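Local coordinates for protein probable glutamine synthetase (Pseudomonas aeruginosa, PDB 4HPP) that is a probable member of the glutamine synthetase family, pairing an N-terminal sheet domain with a larger catalytic domain that holds magnesium and glutamic acid, at residues A[75-83]-A[162-170]; A[281-289]-A[387-395]. All coordinates share one frame; numbering follows the deposited sequence.

Interaction 1 of 2, residues A[75-83]-A[162-170]; sequences RVRVEQGPD and WLVSALAQA
The end of strand 66-78 lies against the last turns of helix 159-169, where Gln-169 reads the backbone of Gln-80 with both ends of its amide. With CG anti to the carbonyl carbon (chi1 -61°) and the chain then extended, OE1 of Gln-169 takes the N-H of Gln-80 almost straight (3.0 Å, 173°), on a lone pair, plus a weak bond from Glu-79 N. NE2 of Gln-169 donates a hydrogen bond to Gln-80 O (2.8 Å), nearly within its own amide plane. Glutamine suits because one flat group donates and accepts, and the paired bonds fix its rotation. Branched valines pack against small Ala-170, whose methyl lets the strand come close: Val-76 CG1 is 3.5 Å and Val-78 CG2 3.7 Å from Ala-170 CB. A water joins Arg-77 N to Gln-169 O. Farther on, the flat Trp-162 indole offers a broad face to Pro-82, whose CA stands 3.8 Å from the five-membered ring centroid, 7° off its normal. Arg-3 of the second subunit hydrogen-bonds Gly-81 O. Glutamine bonds, valine-alanine packing and this CH-pi contact together join the end of the N-terminal sheet and its following loop to a catalytic-domain helix of the glutamine synthetase fold.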
ATOM      1  N   ARG A  75      25.522  19.158 -27.885  1.00 41.72           N
ATOM      2  CA  ARG A  75      24.642  18.083 -27.488  1.00 42.20           C
ATOM      3  C   ARG A  75      24.831  17.552 -26.049  1.00 44.85           C
ATOM      4  O   ARG A  75      25.943  17.259 -25.623  1.00 42.91           O
ATOM      5  CB  ARG A  75      24.718  16.936 -28.489  1.00 41.24           C
ATOM      6  CG  ARG A  75      23.729  15.816 -28.164  1.00 38.89           C
ATOM      7  CD  ARG A  75      23.221  15.170 -29.429  1.00 37.15           C
ATOM      8  NE  ARG A  75      22.287  14.121 -29.150  1.00 43.26           N
ATOM      9  CZ  ARG A  75      22.082  13.102 -29.965  1.00 47.86           C
ATOM     10  NH1 ARG A  75      22.733  13.063 -31.117  1.00 50.30           N
ATOM     11  NH2 ARG A  75      21.232  12.132 -29.633  1.00 48.94           N
ATOM     12  N   VAL A  76      23.720  17.444 -25.316  1.00 42.95           N
ATOM     13  CA  VAL A  76      23.710  16.812 -24.002  1.00 47.05           C
ATOM     14  C   VAL A  76      22.951  15.499 -24.046  1.00 47.80           C
ATOM     15  O   VAL A  76      21.851  15.452 -24.573  1.00 60.67           O
ATOM     16  CB  VAL A  76      23.114  17.762 -22.931  1.00 45.66           C
ATOM     17  CG1 VAL A  76      22.963  17.058 -21.580  1.00 40.02           C
ATOM     18  CG2 VAL A  76      24.088  18.909 -22.755  1.00 38.67           C
ATOM     19  N   ARG A  77      23.549  14.442 -23.503  1.00 46.23           N
ATOM     20  CA  ARG A  77      22.961  13.115 -23.527  1.00 49.17           C
ATOM     21  C   ARG A  77      23.101  12.571 -22.135  1.00 46.32           C
ATOM     22  O   ARG A  77      24.212  12.213 -21.748  1.00 48.37           O
ATOM     23  CB  ARG A  77      23.771  12.151 -24.440  1.00 60.14           C
ATOM     24  CG  ARG A  77      23.722  12.253 -25.971  1.00 57.32           C
ATOM     25  CD  ARG A  77      23.590  10.796 -26.441  1.00 72.35           C
ATOM     26  NE  ARG A  77      24.501  10.299 -27.502  1.00 91.39           N
ATOM     27  CZ  ARG A  77      24.446   9.070 -28.071  1.00 97.87           C
ATOM     28  NH1 ARG A  77      23.519   8.162 -27.719  1.00 83.96           N
ATOM     29  NH2 ARG A  77      25.331   8.727 -29.011  1.00 94.88           N
ATOM     30  N   VAL A  78      22.008  12.475 -21.382  1.00 42.76           N
ATOM     31  CA  VAL A  78      22.040  11.756 -20.094  1.00 38.16           C
ATOM     32  C   VAL A  78      21.157  10.551 -20.317  1.00 45.98           C
ATOM     33  O   VAL A  78      19.921  10.679 -20.422  1.00 38.16           O
ATOM     34  CB  VAL A  78      21.448  12.572 -18.907  1.00 39.69           C
ATOM     35  CG1 VAL A  78      21.464  11.759 -17.608  1.00 30.48           C
ATOM     36  CG2 VAL A  78      22.069  14.002 -18.790  1.00 32.35           C
ATOM     37  N   GLU A  79      21.788   9.378 -20.390  1.00 45.07           N
ATOM     38  CA  GLU A  79      21.082   8.163 -20.746  1.00 43.07           C
ATOM     39  C   GLU A  79      20.365   7.619 -19.547  1.00 44.85           C
ATOM     40  O   GLU A  79      19.275   7.066 -19.667  1.00 47.22           O
ATOM     41  CB  GLU A  79      22.058   7.138 -21.326  1.00 43.00           C
ATOM     42  CG  GLU A  79      22.788   7.705 -22.565  1.00 48.42           C
ATOM     43  CD  GLU A  79      21.884   7.781 -23.811  1.00 46.75           C
ATOM     44  OE1 GLU A  79      20.880   7.046 -23.838  1.00 52.51           O
ATOM     45  OE2 GLU A  79      22.143   8.577 -24.764  1.00 49.14           O
ATOM     46  N   GLN A  80      20.949   7.773 -18.367  1.00 44.88           N
ATOM     47  CA  GLN A  80      20.298   7.167 -17.210  1.00 46.00           C
ATOM     48  C   GLN A  80      20.310   8.039 -16.003  1.00 46.90           C
ATOM     49  O   GLN A  80      21.359   8.620 -15.670  1.00 50.88           O
ATOM     50  CB  GLN A  80      20.985   5.890 -16.856  1.00 54.04           C
ATOM     51  CG  GLN A  80      20.276   4.695 -17.441  1.00 65.26           C
ATOM     52  CD  GLN A  80      21.158   3.498 -17.345  1.00 68.69           C
ATOM     53  OE1 GLN A  80      22.177   3.442 -18.021  1.00 77.76           O
ATOM     54  NE2 GLN A  80      20.812   2.563 -16.463  1.00 68.09           N
ATOM     55  N   GLY A  81      19.165   8.125 -15.335  1.00 43.74           N
ATOM     56  CA  GLY A  81      19.113   8.861 -14.083  1.00 48.71           C
ATOM     57  C   GLY A  81      18.552   7.974 -13.003  1.00 50.79           C
ATOM     58  O   GLY A  81      18.410   6.773 -13.207  1.00 43.08           O
ATOM     59  N   PRO A  82      18.177   8.578 -11.869  1.00 48.27           N
ATOM     60  CA  PRO A  82      17.706   7.867 -10.699  1.00 45.77           C
ATOM     61  C   PRO A  82      16.555   6.887 -10.962  1.00 43.44           C
ATOM     62  O   PRO A  82      16.446   5.841 -10.310  1.00 49.68           O
ATOM     63  CB  PRO A  82      17.266   8.990  -9.761  1.00 46.03           C
ATOM     64  CG  PRO A  82      17.748  10.274 -10.373  1.00 47.29           C
ATOM     65  CD  PRO A  82      18.556   9.959 -11.566  1.00 44.85           C
ATOM     66  N   ASP A  83      15.692   7.246 -11.887  1.00 45.54           N
ATOM     67  CA  ASP A  83      14.497   6.464 -12.230  1.00 45.87           C
ATOM     68  C   ASP A  83      14.847   5.624 -13.475  1.00 47.37           C
ATOM     69  O   ASP A  83      15.146   6.174 -14.556  1.00 52.07           O
ATOM     70  CB  ASP A  83      13.326   7.437 -12.517  1.00 43.23           C
ATOM     71  CG  ASP A  83      12.029   6.719 -12.858  1.00 52.05           C
ATOM     72  OD1 ASP A  83      12.111   5.525 -13.296  1.00 56.89           O
ATOM     73  OD2 ASP A  83      10.923   7.338 -12.676  1.00 48.17           O
ATOM     74  N   TRP A 162      23.667  10.633  -7.736  1.00 39.61           N
ATOM     75  CA  TRP A 162      22.982  10.622  -9.050  1.00 38.35           C
ATOM     76  C   TRP A 162      23.096  11.926  -9.743  1.00 41.41           C
ATOM     77  O   TRP A 162      22.988  12.011 -10.956  1.00 45.53           O
ATOM     78  CB  TRP A 162      21.519  10.263  -8.939  1.00 39.33           C
ATOM     79  CG  TRP A 162      21.315   8.797  -9.093  1.00 47.60           C
ATOM     80  CD1 TRP A 162      20.835   7.916  -8.142  1.00 55.07           C
ATOM     81  CD2 TRP A 162      21.583   7.971 -10.281  1.00 47.09           C
ATOM     82  NE1 TRP A 162      20.775   6.638  -8.636  1.00 47.93           N
ATOM     83  CE2 TRP A 162      21.224   6.599  -9.917  1.00 51.77           C
ATOM     84  CE3 TRP A 162      22.093   8.219 -11.561  1.00 47.96           C
ATOM     85  CZ2 TRP A 162      21.397   5.518 -10.810  1.00 46.35           C
ATOM     86  CZ3 TRP A 162      22.234   7.142 -12.445  1.00 42.94           C
ATOM     87  CH2 TRP A 162      21.899   5.824 -12.071  1.00 39.91           C
ATOM     88  N   LEU A 163      23.354  12.974  -8.986  1.00 39.60           N
ATOM     89  CA  LEU A 163      23.474  14.257  -9.618  1.00 40.26           C
ATOM     90  C   LEU A 163      24.799  14.336 -10.343  1.00 35.04           C
ATOM     91  O   LEU A 163      24.857  14.606 -11.535  1.00 40.35           O
ATOM     92  CB  LEU A 163      23.278  15.421  -8.597  1.00 40.26           C
ATOM     93  CG  LEU A 163      23.448  16.770  -9.254  1.00 36.33           C
ATOM     94  CD1 LEU A 163      22.506  16.875 -10.431  1.00 36.83           C
ATOM     95  CD2 LEU A 163      23.197  17.903  -8.294  1.00 48.58           C
ATOM     96  N   VAL A 164      25.872  14.153  -9.619  1.00 38.29           N
ATOM     97  CA  VAL A 164      27.217  14.069 -10.220  1.00 39.46           C
ATOM     98  C   VAL A 164      27.279  13.101 -11.403  1.00 36.64           C
ATOM     99  O   VAL A 164      27.850  13.397 -12.455  1.00 39.42           O
ATOM    100  CB  VAL A 164      28.297  13.811  -9.129  1.00 38.98           C
ATOM    101  CG1 VAL A 164      29.664  13.633  -9.739  1.00 36.48           C
ATOM    102  CG2 VAL A 164      28.321  15.024  -8.206  1.00 34.12           C
ATOM    103  N   SER A 165      26.595  11.991 -11.306  1.00 43.88           N
ATOM    104  CA  SER A 165      26.680  11.043 -12.417  1.00 40.42           C
ATOM    105  C   SER A 165      25.946  11.587 -13.619  1.00 44.55           C
ATOM    106  O   SER A 165      26.488  11.613 -14.759  1.00 51.32           O
ATOM    107  CB  SER A 165      26.181   9.701 -11.972  1.00 41.90           C
ATOM    108  OG  SER A 165      25.591   9.030 -13.031  1.00 40.39           O
ATOM    109  N   ALA A 166      24.731  12.086 -13.391  1.00 53.28           N
ATOM    110  CA  ALA A 166      23.985  12.771 -14.477  1.00 46.43           C
ATOM    111  C   ALA A 166      24.775  13.947 -15.129  1.00 45.70           C
ATOM    112  O   ALA A 166      24.875  14.031 -16.357  1.00 45.83           O
ATOM    113  CB  ALA A 166      22.634  13.202 -13.991  1.00 39.77           C
ATOM    114  N   LEU A 167      25.400  14.798 -14.311  1.00 42.95           N
ATOM    115  CA  LEU A 167      26.210  15.876 -14.847  1.00 39.29           C
ATOM    116  C   LEU A 167      27.432  15.277 -15.590  1.00 45.31           C
ATOM    117  O   LEU A 167      27.716  15.711 -16.723  1.00 43.86           O
ATOM    118  CB  LEU A 167      26.594  16.899 -13.780  1.00 35.86           C
ATOM    119  CG  LEU A 167      25.462  17.664 -13.039  1.00 39.81           C
ATOM    120  CD1 LEU A 167      25.966  18.250 -11.725  1.00 38.02           C
ATOM    121  CD2 LEU A 167      24.765  18.766 -13.853  1.00 37.93           C
ATOM    122  N   ALA A 168      28.118  14.271 -15.017  1.00 38.31           N
ATOM    123  CA  ALA A 168      29.198  13.568 -15.819  1.00 36.65           C
ATOM    124  C   ALA A 168      28.739  13.073 -17.178  1.00 37.21           C
ATOM    125  O   ALA A 168      29.373  13.442 -18.223  1.00 31.84           O
ATOM    126  CB  ALA A 168      29.914  12.451 -15.065  1.00 31.13           C
ATOM    127  N   GLN A 169      27.633  12.307 -17.184  1.00 33.25           N
ATOM    128  CA  GLN A 169      27.071  11.868 -18.458  1.00 32.21           C
ATOM    129  C   GLN A 169      26.746  13.027 -19.343  1.00 38.13           C
ATOM    130  O   GLN A 169      26.829  12.903 -20.517  1.00 41.04           O
ATOM    131  CB  GLN A 169      25.774  11.079 -18.306  1.00 33.46           C
ATOM    132  CG  GLN A 169      25.825   9.777 -17.523  1.00 29.38           C
ATOM    133  CD  GLN A 169      24.454   9.278 -17.278  1.00 34.38           C
ATOM    134  OE1 GLN A 169      23.656   9.159 -18.235  1.00 34.00           O
ATOM    135  NE2 GLN A 169      24.080   9.123 -15.968  1.00 36.73           N
ATOM    136  N   ALA A 170      26.378  14.175 -18.793  1.00 45.77           N
ATOM    137  CA  ALA A 170      25.959  15.273 -19.648  1.00 45.33           C
ATOM    138  C   ALA A 170      27.177  16.026 -20.160  1.00 52.91           C
ATOM    139  O   ALA A 170      27.052  17.017 -20.853  1.00 49.97           O
ATOM    140  CB  ALA A 170      25.062  16.185 -18.882  1.00 41.64           C
TER
HETATM  141  O   HOH W   1      26.512  14.188 -23.036  1.00 50.47           O

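Interaction 2 of 2, residues A[281-289]-A[387-395]; sequences TAPTAASYL and LPATLGDAL
The hydroxyl of Tyr-288 rests against the methyl of Ala-394, OH to CB 3.2 Å, while the carbonyl oxygens of Ala-282 and of Cys-278 in helix 261-281 are both near it. Ala-282 O is 2.8 Å from Tyr-288 OH, yet the two weak contacts compete for a single proton, and which carbonyl takes it is undecided. With CG anti to the carbonyl carbon (chi1 -61°), the ring reaches across to the peptides leading into helix 391-399. Thr-390 C lies over one ring face, offset toward the rim, and Leu-391 N comes within 3.4 Å of Tyr-288 CD1. At the root of the side chain, Tyr-288 CB is tight against Ala-389 O at 3.2 Å. Tyrosine fits here because its flat ring can lie along a peptide while its far end stays polar.

Leu-391 answers from the other segment. Its CG is anti to the backbone N (chi1 -167°), and the two methyls fork over the 283-285 backbone: CD1 is 3.7 Å from Pro-283 O, and CD2 is 3.5 Å from Ala-285 N. That backbone has polar partners in helix 410-427, since Lys-420 hydrogen-bonds Pro-283 O and Glu-423 accepts from Ala-285 N. The leucine therefore adds apolar cover beside groups already paired. Thr-390 is the N-cap, its OG1 accepting a capping bond from Asp-393 N (3.2 Å, 169°), which suits a short hydroxyl side chain. Ala-282 has its side chain about 10 Å from the bound glutamic acid, near the pocket but not part of it. The arrangement is an aromatic ring laid over the first peptide of a helix whose N-cap is a threonine, in the catalytic domain of the glutamine synthetase family.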
ATOM      1  N   THR A 281      22.846  40.731 -15.004  1.00 57.44           N
ATOM      2  CA  THR A 281      23.355  39.598 -14.194  1.00 50.68           C
ATOM      3  C   THR A 281      22.567  39.384 -12.892  1.00 57.77           C
ATOM      4  O   THR A 281      22.758  38.370 -12.205  1.00 61.91           O
ATOM      5  CB  THR A 281      24.822  39.776 -13.830  1.00 47.48           C
ATOM      6  OG1 THR A 281      24.906  40.816 -12.856  1.00 49.67           O
ATOM      7  CG2 THR A 281      25.686  40.142 -15.055  1.00 46.70           C
ATOM      8  N   ALA A 282      21.722  40.354 -12.523  1.00 58.23           N
ATOM      9  CA  ALA A 282      20.704  40.164 -11.464  1.00 55.41           C
ATOM     10  C   ALA A 282      19.372  40.704 -11.995  1.00 55.72           C
ATOM     11  O   ALA A 282      18.875  41.703 -11.493  1.00 59.89           O
ATOM     12  CB  ALA A 282      21.115  40.868 -10.170  1.00 52.90           C
ATOM     13  N   PRO A 283      18.793  40.028 -13.011  1.00 51.51           N
ATOM     14  CA  PRO A 283      17.874  40.640 -13.936  1.00 50.59           C
ATOM     15  C   PRO A 283      16.443  40.461 -13.566  1.00 48.32           C
ATOM     16  O   PRO A 283      15.587  40.750 -14.390  1.00 51.34           O
ATOM     17  CB  PRO A 283      18.102  39.836 -15.215  1.00 48.68           C
ATOM     18  CG  PRO A 283      18.717  38.545 -14.770  1.00 53.22           C
ATOM     19  CD  PRO A 283      18.886  38.592 -13.284  1.00 48.21           C
ATOM     20  N   THR A 284      16.142  39.949 -12.390  1.00 48.87           N
ATOM     21  CA  THR A 284      14.708  39.853 -12.087  1.00 57.21           C
ATOM     22  C   THR A 284      14.366  40.661 -10.859  1.00 61.82           C
ATOM     23  O   THR A 284      15.249  41.004 -10.046  1.00 61.98           O
ATOM     24  CB  THR A 284      14.200  38.414 -11.874  1.00 53.05           C
ATOM     25  OG1 THR A 284      14.923  37.813 -10.805  1.00 43.24           O
ATOM     26  CG2 THR A 284      14.362  37.578 -13.136  1.00 68.90           C
ATOM     27  N   ALA A 285      13.076  40.941 -10.720  1.00 60.93           N
ATOM     28  CA  ALA A 285      12.576  41.698  -9.564  1.00 66.22           C
ATOM     29  C   ALA A 285      13.028  41.041  -8.234  1.00 65.08           C
ATOM     30  O   ALA A 285      13.479  41.747  -7.317  1.00 56.64           O
ATOM     31  CB  ALA A 285      11.047  41.850  -9.639  1.00 63.33           C
ATOM     32  N   ALA A 286      12.951  39.698  -8.160  1.00 58.36           N
ATOM     33  CA  ALA A 286      13.399  38.937  -6.983  1.00 54.04           C
ATOM     34  C   ALA A 286      14.897  39.018  -6.743  1.00 57.43           C
ATOM     35  O   ALA A 286      15.361  38.643  -5.652  1.00 60.24           O
ATOM     36  CB  ALA A 286      12.963  37.479  -7.052  1.00 61.17           C
ATOM     37  N   SER A 287      15.648  39.516  -7.736  1.00 52.09           N
ATOM     38  CA  SER A 287      17.099  39.550  -7.613  1.00 53.21           C
ATOM     39  C   SER A 287      17.527  40.548  -6.549  1.00 60.23           C
ATOM     40  O   SER A 287      18.577  40.369  -5.880  1.00 59.99           O
ATOM     41  CB  SER A 287      17.764  39.851  -8.943  1.00 53.52           C
ATOM     42  OG  SER A 287      17.625  38.755  -9.835  1.00 45.77           O
ATOM     43  N   TYR A 288      16.697  41.576  -6.352  1.00 63.09           N
ATOM     44  CA  TYR A 288      17.070  42.651  -5.435  1.00 55.89           C
ATOM     45  C   TYR A 288      16.791  42.376  -3.952  1.00 54.55           C
ATOM     46  O   TYR A 288      17.340  43.060  -3.119  1.00 60.44           O
ATOM     47  CB  TYR A 288      16.694  44.029  -5.982  1.00 47.16           C
ATOM     48  CG  TYR A 288      17.448  44.191  -7.243  1.00 40.98           C
ATOM     49  CD1 TYR A 288      16.954  43.650  -8.435  1.00 43.14           C
ATOM     50  CD2 TYR A 288      18.712  44.754  -7.241  1.00 43.38           C
ATOM     51  CE1 TYR A 288      17.669  43.725  -9.608  1.00 41.97           C
ATOM     52  CE2 TYR A 288      19.463  44.805  -8.413  1.00 46.66           C
ATOM     53  CZ  TYR A 288      18.932  44.290  -9.589  1.00 48.07           C
ATOM     54  OH  TYR A 288      19.670  44.338 -10.758  1.00 57.71           O
ATOM     55  N   LEU A 289      16.014  41.327  -3.651  1.00 51.63           N
ATOM     56  CA  LEU A 289      15.961  40.792  -2.278  1.00 60.01           C
ATOM     57  C   LEU A 289      17.284  40.131  -1.880  1.00 61.00           C
ATOM     58  O   LEU A 289      17.560  39.988  -0.689  1.00 70.46           O
ATOM     59  CB  LEU A 289      14.802  39.791  -2.076  1.00 52.68           C
ATOM     60  CG  LEU A 289      13.518  40.105  -2.845  1.00 55.20           C
ATOM     61  CD1 LEU A 289      12.583  38.917  -2.874  1.00 40.17           C
ATOM     62  CD2 LEU A 289      12.816  41.328  -2.216  1.00 63.17           C
ATOM     63  N   LEU A 387      25.734  49.605  -6.442  1.00 66.43           N
ATOM     64  CA  LEU A 387      24.898  48.779  -7.320  1.00 67.69           C
ATOM     65  C   LEU A 387      23.437  49.157  -7.084  1.00 63.01           C
ATOM     66  O   LEU A 387      23.057  49.488  -5.968  1.00 61.65           O
ATOM     67  CB  LEU A 387      25.153  47.274  -7.074  1.00 62.28           C
ATOM     68  CG  LEU A 387      26.631  46.847  -7.222  1.00 59.88           C
ATOM     69  CD1 LEU A 387      26.864  45.356  -7.099  1.00 57.42           C
ATOM     70  CD2 LEU A 387      27.257  47.354  -8.503  1.00 56.85           C
ATOM     71  N   PRO A 388      22.608  49.143  -8.133  1.00 63.58           N
ATOM     72  CA  PRO A 388      21.208  49.519  -7.923  1.00 58.91           C
ATOM     73  C   PRO A 388      20.506  48.691  -6.826  1.00 66.99           C
ATOM     74  O   PRO A 388      21.087  47.736  -6.281  1.00 74.42           O
ATOM     75  CB  PRO A 388      20.570  49.286  -9.293  1.00 61.49           C
ATOM     76  CG  PRO A 388      21.548  48.465 -10.071  1.00 62.23           C
ATOM     77  CD  PRO A 388      22.892  48.826  -9.541  1.00 62.78           C
ATOM     78  N   ALA A 389      19.263  49.046  -6.508  1.00 60.24           N
ATOM     79  CA  ALA A 389      18.566  48.421  -5.398  1.00 54.98           C
ATOM     80  C   ALA A 389      17.242  47.771  -5.790  1.00 54.81           C
ATOM     81  O   ALA A 389      16.641  47.098  -4.982  1.00 50.50           O
ATOM     82  CB  ALA A 389      18.338  49.441  -4.286  1.00 63.36           C
ATOM     83  N   THR A 390      16.767  47.995  -7.011  1.00 56.35           N
ATOM     84  CA  THR A 390      15.568  47.322  -7.533  1.00 54.33           C
ATOM     85  C   THR A 390      15.884  47.051  -8.989  1.00 50.19           C
ATOM     86  O   THR A 390      16.799  47.646  -9.562  1.00 48.58           O
ATOM     87  CB  THR A 390      14.289  48.215  -7.507  1.00 58.15           C
ATOM     88  OG1 THR A 390      14.520  49.396  -8.273  1.00 59.38           O
ATOM     89  CG2 THR A 390      13.863  48.609  -6.072  1.00 56.51           C
ATOM     90  N   LEU A 391      15.103  46.196  -9.617  1.00 47.99           N
ATOM     91  CA  LEU A 391      15.208  46.043 -11.066  1.00 49.48           C
ATOM     92  C   LEU A 391      15.077  47.368 -11.842  1.00 54.78           C
ATOM     93  O   LEU A 391      15.821  47.593 -12.855  1.00 51.13           O
ATOM     94  CB  LEU A 391      14.147  45.065 -11.533  1.00 42.78           C
ATOM     95  CG  LEU A 391      14.352  44.606 -12.948  1.00 42.97           C
ATOM     96  CD1 LEU A 391      15.821  44.241 -13.201  1.00 40.65           C
ATOM     97  CD2 LEU A 391      13.353  43.476 -13.158  1.00 41.64           C
ATOM     98  N   GLY A 392      14.137  48.227 -11.375  1.00 62.45           N
ATOM     99  CA  GLY A 392      13.846  49.547 -12.021  1.00 55.36           C
ATOM    100  C   GLY A 392      15.093  50.406 -12.125  1.00 56.19           C
ATOM    101  O   GLY A 392      15.536  50.829 -13.226  1.00 51.76           O
ATOM    102  N   ASP A 393      15.677  50.634 -10.957  1.00 59.43           N
ATOM    103  CA  ASP A 393      16.975  51.301 -10.871  1.00 63.26           C
ATOM    104  C   ASP A 393      18.006  50.612 -11.735  1.00 55.41           C
ATOM    105  O   ASP A 393      18.835  51.307 -12.347  1.00 54.70           O
ATOM    106  CB  ASP A 393      17.428  51.470  -9.404  1.00 60.15           C
ATOM    107  CG  ASP A 393      16.332  52.138  -8.529  1.00 73.13           C
ATOM    108  OD1 ASP A 393      15.322  52.618  -9.119  1.00 73.77           O
ATOM    109  OD2 ASP A 393      16.457  52.179  -7.269  1.00 74.96           O
ATOM    110  N   ALA A 394      17.933  49.271 -11.846  1.00 50.74           N
ATOM    111  CA  ALA A 394      18.991  48.573 -12.585  1.00 52.30           C
ATOM    112  C   ALA A 394      18.778  48.828 -14.027  1.00 49.62           C
ATOM    113  O   ALA A 394      19.744  49.042 -14.732  1.00 52.12           O
ATOM    114  CB  ALA A 394      19.081  47.091 -12.289  1.00 53.18           C
ATOM    115  N   LEU A 395      17.520  48.842 -14.475  1.00 50.25           N
ATOM    116  CA  LEU A 395      17.228  49.246 -15.895  1.00 54.64           C
ATOM    117  C   LEU A 395      17.474  50.736 -16.237  1.00 61.04           C
ATOM    118  O   LEU A 395      17.939  51.055 -17.339  1.00 59.98           O
ATOM    119  CB  LEU A 395      15.811  48.863 -16.311  1.00 47.59           C
ATOM    120  CG  LEU A 395      15.478  47.404 -16.040  1.00 54.16           C
ATOM    121  CD1 LEU A 395      14.000  47.180 -16.245  1.00 55.51           C
ATOM    122  CD2 LEU A 395      16.284  46.462 -16.951  1.00 57.01           C
TER

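Along the chain the two contacts are in series, neither nesting nor crossing. Interaction 1 closes a loop of 78 residues that turns back into the same sheet as strand 89-97, then runs through helix 108-121 and strand 124-137, which carries Glu-133 of the magnesium site. Glu-180, Glu-187 and the pocket residues from Thr-232 to His-236 follow before interaction 2 opens. Its 97-residue loop, unmodelled at 365-381, brings in Arg-290, Arg-308 and Arg-334 of the glutamic acid pocket. Interaction 1 thus joins the two domains, whereas interaction 2 ties the turn after helix 261-281 to the start of helix 391-399. Their centres are 34 Å apart, on opposite sides of the chain's centre.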